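Local coordinates for protein oxidoreductase (Thermotoga maritima, PDB 1ZH8) that probably catalyses NADP-dependent oxidation of an alcohol group, or the reverse reduction, on a substrate that is not known, at residues A[97-102]-A[107-112]; A[166-171]-A[204-209]; A[234-239]-A[320-325]. All coordinates share one frame; numbering follows the deposited sequence.

Contact 1 (A[97-102]-A[107-112]). With NAP (NADP nicotinamide-adenine-dinucleotide phosphate), chain D.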
loop_
_atom_site.group_PDB
_atom_site.type_symbol
_atom_site.label_atom_id
_atom_site.label_comp_id
_atom_site.label_asym_id
_atom_site.label_seq_id
_atom_site.Cartn_x
_atom_site.Cartn_y
_atom_site.Cartn_z
ATOM N N PRO A 97 -3.260 28.282 22.536
ATOM C CA PRO A 97 -3.427 29.493 23.368
ATOM C C PRO A 97 -4.813 30.131 23.260
ATOM O O PRO A 97 -5.309 30.655 24.259
ATOM C CB PRO A 97 -2.329 30.452 22.858
ATOM C CG PRO A 97 -1.920 29.918 21.535
ATOM C CD PRO A 97 -2.133 28.420 21.586
ATOM N N PHE A 98 -5.445 30.052 22.089
ATOM C CA PHE A 98 -6.750 30.698 21.887
ATOM C C PHE A 98 -7.899 29.927 22.553
ATOM O O PHE A 98 -8.819 30.527 23.112
ATOM C CB PHE A 98 -7.024 30.942 20.403
ATOM C CG PHE A 98 -6.409 32.204 19.865
ATOM C CD1 PHE A 98 -5.149 32.632 20.294
ATOM C CD2 PHE A 98 -7.092 32.975 18.917
ATOM C CE1 PHE A 98 -4.582 33.823 19.793
ATOM C CE2 PHE A 98 -6.541 34.129 18.397
ATOM C CZ PHE A 98 -5.287 34.568 18.832
ATOM N N ILE A 99 -7.824 28.602 22.516
ATOM C CA ILE A 99 -8.771 27.766 23.256
ATOM C C ILE A 99 -8.677 28.097 24.745
ATOM O O ILE A 99 -9.700 28.310 25.405
ATOM C CB ILE A 99 -8.552 26.256 22.978
ATOM C CG1 ILE A 99 -9.030 25.912 21.557
ATOM C CG2 ILE A 99 -9.238 25.383 24.060
ATOM C CD1 ILE A 99 -8.525 24.556 21.017
ATOM N N GLU A 100 -7.453 28.181 25.255
ATOM C CA GLU A 100 -7.253 28.495 26.668
ATOM C C GLU A 100 -7.823 29.857 27.026
ATOM O O GLU A 100 -8.419 30.016 28.099
ATOM C CB GLU A 100 -5.772 28.440 27.071
ATOM C CG GLU A 100 -5.590 28.467 28.593
ATOM C CD GLU A 100 -4.164 28.234 29.046
ATOM O OE1 GLU A 100 -3.299 27.932 28.196
ATOM O OE2 GLU A 100 -3.904 28.356 30.264
ATOM N N LYS A 101 -7.625 30.844 26.150
ATOM C CA LYS A 101 -8.170 32.177 26.414
ATOM C C LYS A 101 -9.705 32.096 26.507
ATOM O O LYS A 101 -10.299 32.645 27.428
ATOM C CB LYS A 101 -7.721 33.192 25.356
ATOM C CG LYS A 101 -6.386 33.847 25.659
ATOM C CD LYS A 101 -5.670 34.329 24.391
ATOM C CE LYS A 101 -4.218 34.725 24.695
ATOM N NZ LYS A 101 -3.357 34.837 23.476
ATOM N N ALA A 102 -10.333 31.373 25.581
ATOM C CA ALA A 102 -11.786 31.252 25.574
ATOM C C ALA A 102 -12.325 30.596 26.860
ATOM O O ALA A 102 -13.276 31.088 27.468
ATOM C CB ALA A 102 -12.237 30.494 24.343
ATOM N N VAL A 107 -16.151 30.741 27.774
ATOM C CA VAL A 107 -16.784 30.763 26.449
ATOM C C VAL A 107 -16.542 29.420 25.746
ATOM O O VAL A 107 -15.419 28.938 25.748
ATOM C CB VAL A 107 -16.234 31.956 25.605
ATOM C CG1 VAL A 107 -16.564 31.799 24.159
ATOM C CG2 VAL A 107 -16.783 33.284 26.124
ATOM N N HIS A 108 -17.571 28.816 25.146
ATOM C CA HIS A 108 -17.365 27.581 24.342
ATOM C C HIS A 108 -16.523 27.858 23.110
ATOM O O HIS A 108 -16.471 28.996 22.620
ATOM C CB HIS A 108 -18.682 26.968 23.888
ATOM C CG HIS A 108 -19.654 26.749 24.996
ATOM N ND1 HIS A 108 -19.620 25.631 25.797
ATOM C CD2 HIS A 108 -20.681 27.509 25.444
ATOM C CE1 HIS A 108 -20.588 25.712 26.694
ATOM N NE2 HIS A 108 -21.248 26.840 26.498
ATOM N N VAL A 109 -15.871 26.818 22.611
ATOM C CA VAL A 109 -15.015 26.942 21.434
ATOM C C VAL A 109 -15.307 25.815 20.435
ATOM O O VAL A 109 -15.293 24.638 20.807
ATOM C CB VAL A 109 -13.499 26.812 21.780
ATOM C CG1 VAL A 109 -12.657 27.321 20.624
ATOM C CG2 VAL A 109 -13.141 27.550 23.026
ATOM N N ILE A 110 -15.582 26.184 19.184
ATOM C CA ILE A 110 -15.425 25.268 18.076
ATOM C C ILE A 110 -14.167 25.636 17.290
ATOM O O ILE A 110 -13.973 26.776 16.891
ATOM C CB ILE A 110 -16.681 25.170 17.175
ATOM C CG1 ILE A 110 -16.440 24.176 16.029
ATOM C CG2 ILE A 110 -17.122 26.552 16.672
ATOM C CD1 ILE A 110 -17.744 23.691 15.341
ATOM N N CYS A 111 -13.300 24.660 17.089
ATOM C CA CYS A 111 -11.994 24.930 16.543
ATOM C C CYS A 111 -11.671 23.947 15.459
ATOM O O CYS A 111 -11.943 22.749 15.578
ATOM C CB CYS A 111 -10.942 24.857 17.650
ATOM S SG CYS A 111 -9.262 25.236 17.106
ATOM N N GLU A 112 -11.078 24.464 14.400
ATOM C CA GLU A 112 -10.743 23.668 13.236
ATOM C C GLU A 112 -9.650 22.649 13.521
ATOM O O GLU A 112 -8.827 22.832 14.421
ATOM C CB GLU A 112 -10.346 24.570 12.053
ATOM C CG GLU A 112 -11.508 24.940 11.160
ATOM C CD GLU A 112 -12.061 23.733 10.404
ATOM O OE1 GLU A 112 -11.437 22.645 10.455
ATOM O OE2 GLU A 112 -13.134 23.852 9.786
HETATM P PA NAP D . -6.154 31.093 6.125
HETATM O O1A NAP D . -6.859 31.475 4.874
HETATM O O2A NAP D . -4.756 31.552 6.177
HETATM O O5B NAP D . -7.028 31.605 7.368
HETATM C C5B NAP D . -6.402 31.976 8.575
HETATM C C4B NAP D . -7.026 33.277 9.042
HETATM O O4B NAP D . -6.595 33.581 10.362
HETATM C C3B NAP D . -6.608 34.455 8.169
HETATM O O3B NAP D . -7.731 35.284 8.111
HETATM C C2B NAP D . -5.511 35.081 9.014
HETATM O O2B NAP D . -5.024 36.404 8.821
HETATM C C1B NAP D . -6.116 34.918 10.391
HETATM N N9A NAP D . -5.109 35.097 11.433
HETATM C C8A NAP D . -3.768 34.790 11.381
HETATM N N7A NAP D . -3.219 35.106 12.575
HETATM C C5A NAP D . -4.192 35.613 13.377
HETATM C C6A NAP D . -4.197 36.097 14.679
HETATM N N6A NAP D . -3.081 36.141 15.387
HETATM N N1A NAP D . -5.365 36.536 15.244
HETATM C C2A NAP D . -6.527 36.515 14.511
HETATM N N3A NAP D . -6.529 36.048 13.221
HETATM C C4A NAP D . -5.383 35.604 12.668
HETATM O O3 NAP D . -6.155 29.500 6.249
HETATM P PN NAP D . -7.481 28.592 6.231
HETATM O O1N NAP D . -8.760 29.359 6.378
HETATM O O2N NAP D . -7.198 27.713 5.106
HETATM O O5D NAP D . -7.359 27.691 7.561
HETATM C C5D NAP D . -7.735 28.126 8.856
HETATM C C4D NAP D . -8.098 26.905 9.699
HETATM O O4D NAP D . -9.128 26.182 9.037
HETATM C C3D NAP D . -6.907 25.951 9.831
HETATM O O3D NAP D . -6.827 25.427 11.136
HETATM C C2D NAP D . -7.195 24.831 8.860
HETATM O O2D NAP D . -6.647 23.596 9.273
HETATM C C1D NAP D . -8.716 24.835 8.834
HETATM N N1N NAP D . -9.215 24.305 7.568
HETATM C C2N NAP D . -10.036 23.214 7.608
HETATM C C3N NAP D . -10.537 22.655 6.428
HETATM C C7N NAP D . -11.614 21.600 6.478
HETATM O O7N NAP D . -12.034 21.071 5.243
HETATM N N7N NAP D . -12.152 21.191 7.644
HETATM C C4N NAP D . -10.192 23.234 5.199
HETATM C C5N NAP D . -9.361 24.361 5.167
HETATM C C6N NAP D . -8.875 24.891 6.366
HETATM P P2B NAP D . -5.616 37.683 8.041
HETATM O O1X NAP D . -6.575 38.468 8.911
HETATM O O2X NAP D . -6.352 37.268 6.788
HETATM O O3X NAP D . -4.391 38.510 7.714
#

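Contact 2 (A[166-171]-A[204-209])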
loop_
_atom_site.group_PDB
_atom_site.type_symbol
_atom_site.label_atom_id
_atom_site.label_comp_id
_atom_site.label_asym_id
_atom_site.label_seq_id
_atom_site.Cartn_x
_atom_site.Cartn_y
_atom_site.Cartn_z
HETATM N N MSE A 166 -7.681 -2.732 3.836
HETATM C CA MSE A 166 -8.134 -1.498 3.210
HETATM C C MSE A 166 -6.976 -0.744 2.564
HETATM O O MSE A 166 -5.848 -0.746 3.078
HETATM C CB MSE A 166 -8.928 -0.585 4.166
HETATM C CG MSE A 166 -8.176 -0.086 5.330
HETATM SE SE MSE A 166 -8.393 1.875 5.718
HETATM C CE MSE A 166 -7.154 2.484 4.286
ATOM N N ASN A 167 -7.263 -0.115 1.422
ATOM C CA ASN A 167 -6.295 0.746 0.740
ATOM C C ASN A 167 -6.950 2.061 0.366
ATOM O O ASN A 167 -8.046 2.098 -0.203
ATOM C CB ASN A 167 -5.745 0.032 -0.504
ATOM C CG ASN A 167 -4.694 0.848 -1.250
ATOM O OD1 ASN A 167 -4.589 0.750 -2.460
ATOM N ND2 ASN A 167 -3.917 1.654 -0.532
ATOM N N TRP A 168 -6.304 3.146 0.757
ATOM C CA TRP A 168 -6.749 4.461 0.365
ATOM C C TRP A 168 -5.554 5.138 -0.289
ATOM O O TRP A 168 -4.512 5.343 0.348
ATOM C CB TRP A 168 -7.235 5.255 1.570
ATOM C CG TRP A 168 -8.162 6.404 1.271
ATOM C CD1 TRP A 168 -8.490 6.901 0.041
ATOM C CD2 TRP A 168 -8.841 7.237 2.228
ATOM N NE1 TRP A 168 -9.350 7.969 0.170
ATOM C CE2 TRP A 168 -9.584 8.199 1.496
ATOM C CE3 TRP A 168 -8.894 7.264 3.630
ATOM C CZ2 TRP A 168 -10.395 9.157 2.113
ATOM C CZ3 TRP A 168 -9.699 8.224 4.251
ATOM C CH2 TRP A 168 -10.433 9.165 3.491
ATOM N N GLN A 169 -5.702 5.450 -1.572
ATOM C CA GLN A 169 -4.678 6.161 -2.326
ATOM C C GLN A 169 -5.247 7.459 -2.789
ATOM O O GLN A 169 -6.252 7.467 -3.498
ATOM C CB GLN A 169 -4.279 5.385 -3.573
ATOM C CG GLN A 169 -3.714 4.071 -3.269
ATOM C CD GLN A 169 -2.963 3.539 -4.426
ATOM O OE1 GLN A 169 -2.367 4.304 -5.202
ATOM N NE2 GLN A 169 -2.980 2.215 -4.574
ATOM N N ILE A 170 -4.586 8.553 -2.444
ATOM C CA ILE A 170 -5.112 9.874 -2.729
ATOM C C ILE A 170 -4.077 10.677 -3.505
ATOM O O ILE A 170 -2.927 10.770 -3.096
ATOM C CB ILE A 170 -5.499 10.594 -1.419
ATOM C CG1 ILE A 170 -6.466 9.721 -0.615
ATOM C CG2 ILE A 170 -6.069 12.006 -1.694
ATOM C CD1 ILE A 170 -6.634 10.170 0.793
ATOM N N TRP A 171 -4.484 11.259 -4.624
ATOM C CA TRP A 171 -3.555 12.061 -5.402
ATOM C C TRP A 171 -4.136 13.443 -5.619
ATOM O O TRP A 171 -4.903 13.650 -6.541
ATOM C CB TRP A 171 -3.242 11.376 -6.729
ATOM C CG TRP A 171 -2.651 9.999 -6.588
ATOM C CD1 TRP A 171 -3.329 8.804 -6.507
ATOM C CD2 TRP A 171 -1.260 9.668 -6.534
ATOM N NE1 TRP A 171 -2.442 7.761 -6.400
ATOM C CE2 TRP A 171 -1.167 8.264 -6.414
ATOM C CE3 TRP A 171 -0.083 10.424 -6.574
ATOM C CZ2 TRP A 171 0.058 7.604 -6.334
ATOM C CZ3 TRP A 171 1.137 9.769 -6.493
ATOM C CH2 TRP A 171 1.198 8.372 -6.373
ATOM N N ALA A 204 -7.313 10.038 8.719
ATOM C CA ALA A 204 -7.280 9.217 9.927
ATOM C C ALA A 204 -8.667 9.176 10.564
ATOM O O ALA A 204 -9.131 8.118 11.042
ATOM C CB ALA A 204 -6.245 9.762 10.920
ATOM N N ALA A 205 -9.346 10.328 10.557
ATOM C CA ALA A 205 -10.676 10.387 11.123
ATOM C C ALA A 205 -11.570 9.343 10.435
ATOM O O ALA A 205 -12.212 8.508 11.104
ATOM C CB ALA A 205 -11.247 11.787 11.011
ATOM N N ALA A 206 -11.533 9.336 9.104
ATOM C CA ALA A 206 -12.370 8.418 8.333
ATOM C C ALA A 206 -12.019 6.956 8.575
ATOM O O ALA A 206 -12.902 6.132 8.801
ATOM C CB ALA A 206 -12.331 8.751 6.851
HETATM N N MSE A 207 -10.733 6.630 8.558
HETATM C CA MSE A 207 -10.323 5.233 8.744
HETATM C C MSE A 207 -10.713 4.740 10.146
HETATM O O MSE A 207 -11.155 3.587 10.313
HETATM C CB MSE A 207 -8.828 5.095 8.495
HETATM C CG MSE A 207 -8.466 5.455 7.067
HETATM SE SE MSE A 207 -6.590 5.192 6.629
HETATM C CE MSE A 207 -5.868 6.982 7.067
ATOM N N ARG A 208 -10.570 5.612 11.148
ATOM C CA ARG A 208 -10.940 5.234 12.507
ATOM C C ARG A 208 -12.458 5.073 12.640
ATOM O O ARG A 208 -12.938 4.208 13.379
ATOM C CB ARG A 208 -10.392 6.216 13.558
ATOM C CG ARG A 208 -8.852 6.318 13.610
ATOM C CD ARG A 208 -8.379 7.366 14.646
ATOM N NE ARG A 208 -9.066 7.217 15.928
ATOM C CZ ARG A 208 -9.996 8.055 16.387
ATOM N NH1 ARG A 208 -10.330 9.122 15.686
ATOM N NH2 ARG A 208 -10.593 7.830 17.554
ATOM N N LEU A 209 -13.216 5.894 11.920
ATOM C CA LEU A 209 -14.662 5.794 12.001
ATOM C C LEU A 209 -15.137 4.446 11.446
ATOM O O LEU A 209 -16.010 3.776 12.030
ATOM C CB LEU A 209 -15.302 6.937 11.240
ATOM C CG LEU A 209 -16.830 6.962 11.114
ATOM C CD1 LEU A 209 -17.464 7.240 12.475
ATOM C CD2 LEU A 209 -17.243 8.017 10.092
#

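Contact 3 (A[234-239]-A[320-325])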
loop_
_atom_site.group_PDB
_atom_site.type_symbol
_atom_site.label_atom_id
_atom_site.label_comp_id
_atom_site.label_asym_id
_atom_site.label_seq_id
_atom_site.Cartn_x
_atom_site.Cartn_y
_atom_site.Cartn_z
ATOM N N LEU A 234 3.307 10.615 1.420
ATOM C CA LEU A 234 3.342 9.660 2.514
ATOM C C LEU A 234 2.847 8.311 2.004
ATOM O O LEU A 234 1.841 8.254 1.303
ATOM C CB LEU A 234 2.477 10.159 3.662
ATOM C CG LEU A 234 2.319 9.187 4.827
ATOM C CD1 LEU A 234 3.692 9.044 5.469
ATOM C CD2 LEU A 234 1.309 9.667 5.842
ATOM N N SER A 235 3.573 7.237 2.309
ATOM C CA SER A 235 3.066 5.874 2.097
ATOM C C SER A 235 3.222 5.059 3.378
ATOM O O SER A 235 4.290 5.083 4.020
ATOM C CB SER A 235 3.781 5.192 0.941
ATOM O OG SER A 235 3.045 4.071 0.492
ATOM N N SER A 236 2.175 4.328 3.743
ATOM C CA SER A 236 2.123 3.661 5.040
ATOM C C SER A 236 1.420 2.314 5.018
ATOM O O SER A 236 0.499 2.098 4.235
ATOM C CB SER A 236 1.402 4.556 6.043
ATOM O OG SER A 236 0.052 4.693 5.676
ATOM N N ILE A 237 1.867 1.411 5.885
ATOM C CA ILE A 237 1.057 0.249 6.265
ATOM C C ILE A 237 0.794 0.322 7.743
ATOM O O ILE A 237 1.583 0.884 8.521
ATOM C CB ILE A 237 1.733 -1.108 6.006
ATOM C CG1 ILE A 237 3.206 -1.044 6.353
ATOM C CG2 ILE A 237 1.552 -1.543 4.561
ATOM C CD1 ILE A 237 3.818 -2.398 6.454
ATOM N N PHE A 238 -0.300 -0.281 8.143
ATOM C CA PHE A 238 -0.652 -0.286 9.541
ATOM C C PHE A 238 -1.617 -1.442 9.786
ATOM O O PHE A 238 -2.096 -2.089 8.857
ATOM C CB PHE A 238 -1.275 1.065 9.955
ATOM C CG PHE A 238 -2.332 1.567 9.004
ATOM C CD1 PHE A 238 -1.968 2.215 7.802
ATOM C CD2 PHE A 238 -3.679 1.397 9.289
ATOM C CE1 PHE A 238 -2.915 2.696 6.911
ATOM C CE2 PHE A 238 -4.658 1.884 8.397
ATOM C CZ PHE A 238 -4.275 2.540 7.209
ATOM N N GLU A 239 -1.888 -1.706 11.050
ATOM C CA GLU A 239 -2.830 -2.737 11.401
ATOM C C GLU A 239 -3.789 -2.114 12.407
ATOM O O GLU A 239 -3.379 -1.401 13.313
ATOM C CB GLU A 239 -2.076 -3.941 11.967
ATOM C CG GLU A 239 -2.923 -5.140 12.301
ATOM C CD GLU A 239 -2.089 -6.356 12.731
ATOM O OE1 GLU A 239 -0.879 -6.211 13.011
ATOM O OE2 GLU A 239 -2.658 -7.466 12.791
ATOM N N LEU A 320 -4.384 13.008 14.939
ATOM C CA LEU A 320 -3.106 13.642 14.753
ATOM C C LEU A 320 -1.999 12.623 15.040
ATOM O O LEU A 320 -1.077 12.499 14.256
ATOM C CB LEU A 320 -3.002 14.900 15.621
ATOM C CG LEU A 320 -1.735 15.740 15.495
ATOM C CD1 LEU A 320 -1.443 16.089 14.049
ATOM C CD2 LEU A 320 -1.903 17.012 16.284
ATOM N N ALA A 321 -2.142 11.862 16.125
ATOM C CA ALA A 321 -1.202 10.790 16.495
ATOM C C ALA A 321 -0.888 9.791 15.362
ATOM O O ALA A 321 0.274 9.413 15.172
ATOM C CB ALA A 321 -1.705 10.044 17.733
ATOM N N PHE A 322 -1.913 9.368 14.624
ATOM C CA PHE A 322 -1.705 8.521 13.457
ATOM C C PHE A 322 -0.722 9.179 12.477
ATOM O O PHE A 322 0.267 8.561 12.075
ATOM C CB PHE A 322 -3.038 8.189 12.750
ATOM C CG PHE A 322 -2.861 7.487 11.423
ATOM C CD1 PHE A 322 -2.770 6.098 11.361
ATOM C CD2 PHE A 322 -2.766 8.213 10.242
ATOM C CE1 PHE A 322 -2.603 5.433 10.147
ATOM C CE2 PHE A 322 -2.586 7.564 9.012
ATOM C CZ PHE A 322 -2.508 6.169 8.969
ATOM N N ILE A 323 -0.983 10.434 12.110
ATOM C CA ILE A 323 -0.111 11.142 11.174
ATOM C C ILE A 323 1.264 11.394 11.776
ATOM O O ILE A 323 2.285 11.108 11.139
ATOM C CB ILE A 323 -0.735 12.464 10.681
ATOM C CG1 ILE A 323 -2.053 12.182 9.937
ATOM C CG2 ILE A 323 0.230 13.212 9.772
ATOM C CD1 ILE A 323 -1.876 11.344 8.723
ATOM N N GLU A 324 1.315 11.889 13.008
ATOM C CA GLU A 324 2.618 12.120 13.630
ATOM C C GLU A 324 3.476 10.830 13.673
ATOM O O GLU A 324 4.673 10.874 13.432
ATOM C CB GLU A 324 2.477 12.756 15.006
ATOM C CG GLU A 324 3.821 13.131 15.642
ATOM C CD GLU A 324 3.700 14.091 16.815
ATOM O OE1 GLU A 324 2.707 14.861 16.901
ATOM O OE2 GLU A 324 4.621 14.083 17.650
ATOM N N ALA A 325 2.849 9.688 13.938
ATOM C CA ALA A 325 3.552 8.400 13.889
ATOM C C ALA A 325 4.151 8.100 12.510
ATOM O O ALA A 325 5.321 7.738 12.422
ATOM C CB ALA A 325 2.640 7.269 14.329
#

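Contact 1 (A[97-102]-A[107-112])
Ala102 and Val109 meet where helix 95-104 lies over strand 108-112, the second half of a beta-alpha-beta unit of the Rossmann fold. The short methyl of Ala102 lets the helix come down close to the strand, and Val109 CG2 pushes up against it, with 3.3 Å between Ala102 CB and Val109 CG2. Val109 presents both branches: CG1, set anti to the backbone N (chi1 -164°), serves the other bump, Ile99, whose CG1 lies 4.0 Å from Val109 CG1. The two side chains cross at about a right angle, and Ile99 CD1 runs on past the valine to Cys111 SG at 4.0 Å. A beta-branched valine suits this place, since its two methyls meet two helix residues at once, CG2 at Ala102 and CG1 at Ile99. At the turn Val107 N donates to Ala102 O over 2.9 Å, tying the end of the helix segment to the start of the strand. The strand's other end reaches the NADP pocket. Glu112, whose OE2 is held by His34, folds its bent chain beside the nicotinamide ribose and takes a nearly straight bond (171°) at OE1 from the cofactor's carboxamide N7N, 3.2 Å away.

Contact 2 (A[166-171]-A[204-209])
Trp168 turns the rim of its six-membered ring to the helix: selenomethionine Met207 brings CG to the ring edge, near its plane, 3.9 Å from Trp168 CE3. Ala206 CB comes in obliquely, 3.7 Å from Trp168 CZ3, its single methyl being small enough for the bulky indole to sit close to the helix. Over one indole face lies Ile170 CD1, 3.5 Å above the plane and offset toward the rim. Phe260 stacks with the indole as well, and His203 meets it edge-to-face. The ring's one polar atom, NE1, is hydrogen-bonded to Glu258 OE2, which should help fix the rotation of the indole. Strand 163-171 of the C-terminal domain's mixed sheet runs nearly antiparallel beneath helix 195-211, the short segments' axes crossing at 162° and lying 11.4 Å apart, a gap that long side chains must bridge. Selenomethionine Met166 does so next to the tryptophan. With CG tucked between the backbone N and the carbonyl carbon (chi1 63°) and bends at the next two torsions, its chain crosses that of Met207 at about a right angle. Unbranched, flexible chains suit this meeting, in which Met166 CE touches Met207 SE at 3.6 Å and Met166 SE lies 3.8 Å from Met207 CG.

Contact 3 (A[234-239]-A[320-325])
Ser236 OG, which faces Phe322 across the contact, is gripped by the main chain of the adjoining strand: it is hydrogen-bonded to Tyr248 O. This lets a small hydroxyl be buried in an otherwise apolar layer, its polarity met within the sheet, while Phe322 CZ passes 4.4 Å from Ser236 OG in ordinary packing. The main work is done one step along the same face of the strand by Phe238. Its ring and that of Phe322 form a T-shaped, edge-to-face pair, with centroids 5.2 Å apart and planes at 84°. Phe322 supplies the edge: its CE1 stands over the centre of the Phe238 ring, 4.0 Å from Phe238 CD1, and Phe322 CZ lies 4.1 Å from Phe238 CE1. The edge hydrogens of one ring thereby face the pi cloud of the other, a favourable electrostatic fit.

Phe322 has CG anti to the backbone N (chi1 171°), which sends its ring out from the helix. Phe238 takes the crowded position between N and carbonyl carbon (chi1 47°). The edge and face roles come from how the two rings then meet. Met207 of helix 195-211 packs against both rings. Leu234 CD2 and Ile323 CD1, 4.6 Å apart, come near without close contact.

Side chains alternate along the strand. Leu234, Ser236 and Phe238 direct their CB atoms toward helix 313-329, whereas Ile237, on the other face, packs on Ile237 of the second subunit and Ser235 bonds to Asn247 there. A sheet with helices on one face and a partner subunit on the other is characteristic of the C-terminal domain of the GFO/IDH/MocA family.

Along the chain the three contacts follow in series. Contact 1 belongs to the parallel sheet of the Rossmann domain, with its centre 28 Å from that of contact 2 and 27 Å from that of contact 3. Contacts 2 and 3 lie 10 Å apart, centre to centre, and share the mixed sheet, with helices 195-211 and 313-329 side by side on it. They merge directly: Met207 SE lies 3.6 Å from Phe238 CZ, and Ala204 CB 3.9 Å from Phe322 CD2. One apolar layer therefore joins both helices to the sheet, whose other face meets the second subunit, while contact 1 serves the separate cofactor-binding domain.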